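Local coordinates for bacteriohemerythrin (Methylococcus capsulatus, PDB 4XPX), which binds molecular oxygen reversibly at a site containing two iron atoms and may store it or deliver it to oxygen-requiring enzymes, at residues A[29-34]-A[45-50]. Numbering follows the deposited sequence.
Sequences NKLHDT and KQLDAL
L31 and Q46 mark the closest backbone approach between segments 29-34 and 45-50, two nearly antiparallel helical turns whose axes come within 9.3 Å at 158°, with 5.7 Å between the CA atoms of L31 and Q46. The side chains of L31 and Q46 run antiparallel, side by side. Q46 leaves its helix with CG anti to the backbone N (chi1 -173°), which brings this methylene against the backbone of 29-34, 3.7 Å from the N of L31. A bend at chi2 (64°) sets CD toward K30, and the amide lies on the outer side of the interface, where Q46 NE2 lies 3.7 Å from K30 CB, while the K30 amine is carried off from Q46 toward the surface. There Q46 NE2 donates to the carbonyl oxygen of M27, one turn before K30, and Q46 OE1 accepts a weak bond from a water that also meets T34 OG1. An alanine in place of Q46 would probably leave the M27 carbonyl without this donor and open a gap beside L31 and K30. On the inner side L31 fits among Q46, L47 and L50, with its two methyls divided: CD1 rests 3.9 Å from the backbone N of L47, and CD2 meets L50 CD2 at 3.8 Å, the two leucine side chains lying nearly perpendicular, and, less closely, L47 CD1 at 4.2 Å. L47 carries this apolar layer on to L90 and F94 of helix 73-95, whereas L50 also packs on M27 and V28 of helix 15-34. No direct hydrogen bond joins the two segments. The contact pairs the first two long helices of the hemerythrin four-helix bundle near their connecting turn, and its leucine layer continues the bundle core, with the L50 side chain about 11 Å from a bound iron.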
loop_
_atom_site.group_PDB
_atom_site.type_symbol
_atom_site.label_atom_id
_atom_site.label_comp_id
_atom_site.label_asym_id
_atom_site.label_seq_id
_atom_site.Cartn_x
_atom_site.Cartn_y
_atom_site.Cartn_z
ATOM N N ASN A 29 4.994 -0.611 -9.144
ATOM C CA ASN A 29 5.348 -0.856 -10.543
ATOM C C ASN A 29 6.809 -1.133 -10.699
ATOM O O ASN A 29 7.195 -2.025 -11.502
ATOM C CB ASN A 29 4.937 0.368 -11.386
ATOM C CG ASN A 29 3.438 0.406 -11.613
ATOM O OD1 ASN A 29 2.744 -0.572 -11.377
ATOM N ND2 ASN A 29 2.911 1.540 -12.071
ATOM N N LYS A 30 7.664 -0.404 -9.984
ATOM C CA LYS A 30 9.090 -0.667 -10.026
ATOM C C LYS A 30 9.380 -2.036 -9.497
ATOM O O LYS A 30 10.198 -2.796 -10.134
ATOM C CB LYS A 30 9.874 0.376 -9.280
ATOM C CG LYS A 30 9.948 1.704 -9.914
ATOM C CD LYS A 30 10.675 2.689 -9.050
ATOM C CE LYS A 30 10.816 4.123 -9.624
ATOM N NZ LYS A 30 11.148 4.081 -11.060
ATOM N N LEU A 31 8.815 -2.410 -8.387
ATOM C CA LEU A 31 9.064 -3.733 -7.836
ATOM C C LEU A 31 8.582 -4.805 -8.780
ATOM O O LEU A 31 9.290 -5.858 -8.954
ATOM C CB LEU A 31 8.344 -3.887 -6.486
ATOM C CG LEU A 31 8.611 -5.228 -5.757
ATOM C CD1 LEU A 31 10.055 -5.527 -5.504
ATOM C CD2 LEU A 31 7.814 -5.251 -4.448
ATOM N N HIS A 32 7.539 -4.597 -9.446
ATOM C CA HIS A 32 6.902 -5.602 -10.324
ATOM C C HIS A 32 7.795 -5.989 -11.460
ATOM O O HIS A 32 7.910 -7.179 -11.805
ATOM C CB HIS A 32 5.570 -5.073 -10.862
ATOM C CG HIS A 32 4.834 -6.050 -11.724
ATOM N ND1 HIS A 32 4.388 -7.268 -11.256
ATOM C CD2 HIS A 32 4.467 -5.990 -13.025
ATOM C CE1 HIS A 32 3.778 -7.916 -12.233
ATOM N NE2 HIS A 32 3.810 -7.163 -13.317
ATOM N N ASP A 33 8.443 -4.863 -12.020
ATOM C CA ASP A 33 9.416 -5.031 -13.099
ATOM C C ASP A 33 10.626 -5.754 -12.616
ATOM O O ASP A 33 11.130 -6.728 -13.265
ATOM C CB ASP A 33 9.709 -3.661 -13.706
ATOM C CG ASP A 33 8.585 -3.117 -14.546
ATOM O OD1 ASP A 33 7.621 -3.809 -14.939
ATOM O OD2 ASP A 33 8.735 -1.909 -14.806
ATOM N N THR A 34 11.157 -5.386 -11.520
ATOM C CA THR A 34 12.349 -6.030 -10.974
ATOM C C THR A 34 12.080 -7.457 -10.584
ATOM O O THR A 34 13.014 -8.368 -10.650
ATOM C CB THR A 34 12.872 -5.139 -9.861
ATOM O OG1 THR A 34 13.039 -3.773 -10.330
ATOM C CG2 THR A 34 14.171 -5.678 -9.325
ATOM N N LYS A 45 15.862 -4.296 -2.142
ATOM C CA LYS A 45 15.924 -2.850 -1.893
ATOM C C LYS A 45 14.588 -2.242 -2.224
ATOM O O LYS A 45 14.075 -1.341 -1.459
ATOM C CB LYS A 45 17.008 -2.165 -2.720
ATOM C CG LYS A 45 18.420 -2.482 -2.315
ATOM C CD LYS A 45 19.423 -1.647 -3.114
ATOM C CE LYS A 45 20.838 -2.203 -2.897
ATOM N NZ LYS A 45 21.366 -2.096 -1.506
ATOM N N GLN A 46 13.959 -2.600 -3.328
ATOM C CA GLN A 46 12.715 -2.013 -3.746
ATOM C C GLN A 46 11.571 -2.513 -2.845
ATOM O O GLN A 46 10.657 -1.703 -2.486
ATOM C CB GLN A 46 12.433 -2.283 -5.212
ATOM C CG GLN A 46 11.207 -1.520 -5.737
ATOM C CD GLN A 46 11.390 -0.027 -5.703
ATOM O OE1 GLN A 46 12.542 0.473 -5.825
ATOM N NE2 GLN A 46 10.301 0.729 -5.614
ATOM N N LEU A 47 11.613 -3.789 -2.433
ATOM C CA LEU A 47 10.629 -4.311 -1.517
ATOM C C LEU A 47 10.643 -3.492 -0.207
ATOM O O LEU A 47 9.584 -3.074 0.320
ATOM C CB LEU A 47 10.975 -5.775 -1.195
ATOM C CG LEU A 47 10.108 -6.458 -0.150
ATOM C CD1 LEU A 47 8.719 -6.666 -0.649
ATOM C CD2 LEU A 47 10.781 -7.755 0.348
ATOM N N ASP A 48 11.834 -3.330 0.331
ATOM C CA ASP A 48 11.934 -2.618 1.616
ATOM C C ASP A 48 11.478 -1.164 1.484
ATOM O O ASP A 48 10.793 -0.656 2.366
ATOM C CB ASP A 48 13.332 -2.696 2.154
ATOM C CG ASP A 48 13.751 -4.091 2.623
ATOM O OD1 ASP A 48 12.938 -4.982 2.791
ATOM O OD2 ASP A 48 15.022 -4.283 2.819
ATOM N N ALA A 49 11.841 -0.505 0.417
ATOM C CA ALA A 49 11.416 0.887 0.200
ATOM C C ALA A 49 9.905 0.991 0.117
ATOM O O ALA A 49 9.288 1.893 0.685
ATOM C CB ALA A 49 12.094 1.463 -1.056
ATOM N N LEU A 50 9.293 0.089 -0.649
ATOM C CA LEU A 50 7.838 0.079 -0.813
ATOM C C LEU A 50 7.161 -0.124 0.548
ATOM O O LEU A 50 6.208 0.611 0.896
ATOM C CB LEU A 50 7.435 -1.050 -1.752
ATOM C CG LEU A 50 5.913 -1.321 -1.797
ATOM C CD1 LEU A 50 5.128 -0.188 -2.354
ATOM C CD2 LEU A 50 5.690 -2.611 -2.631
HETATM O O HOH W 1 13.407 -1.847 -8.121
#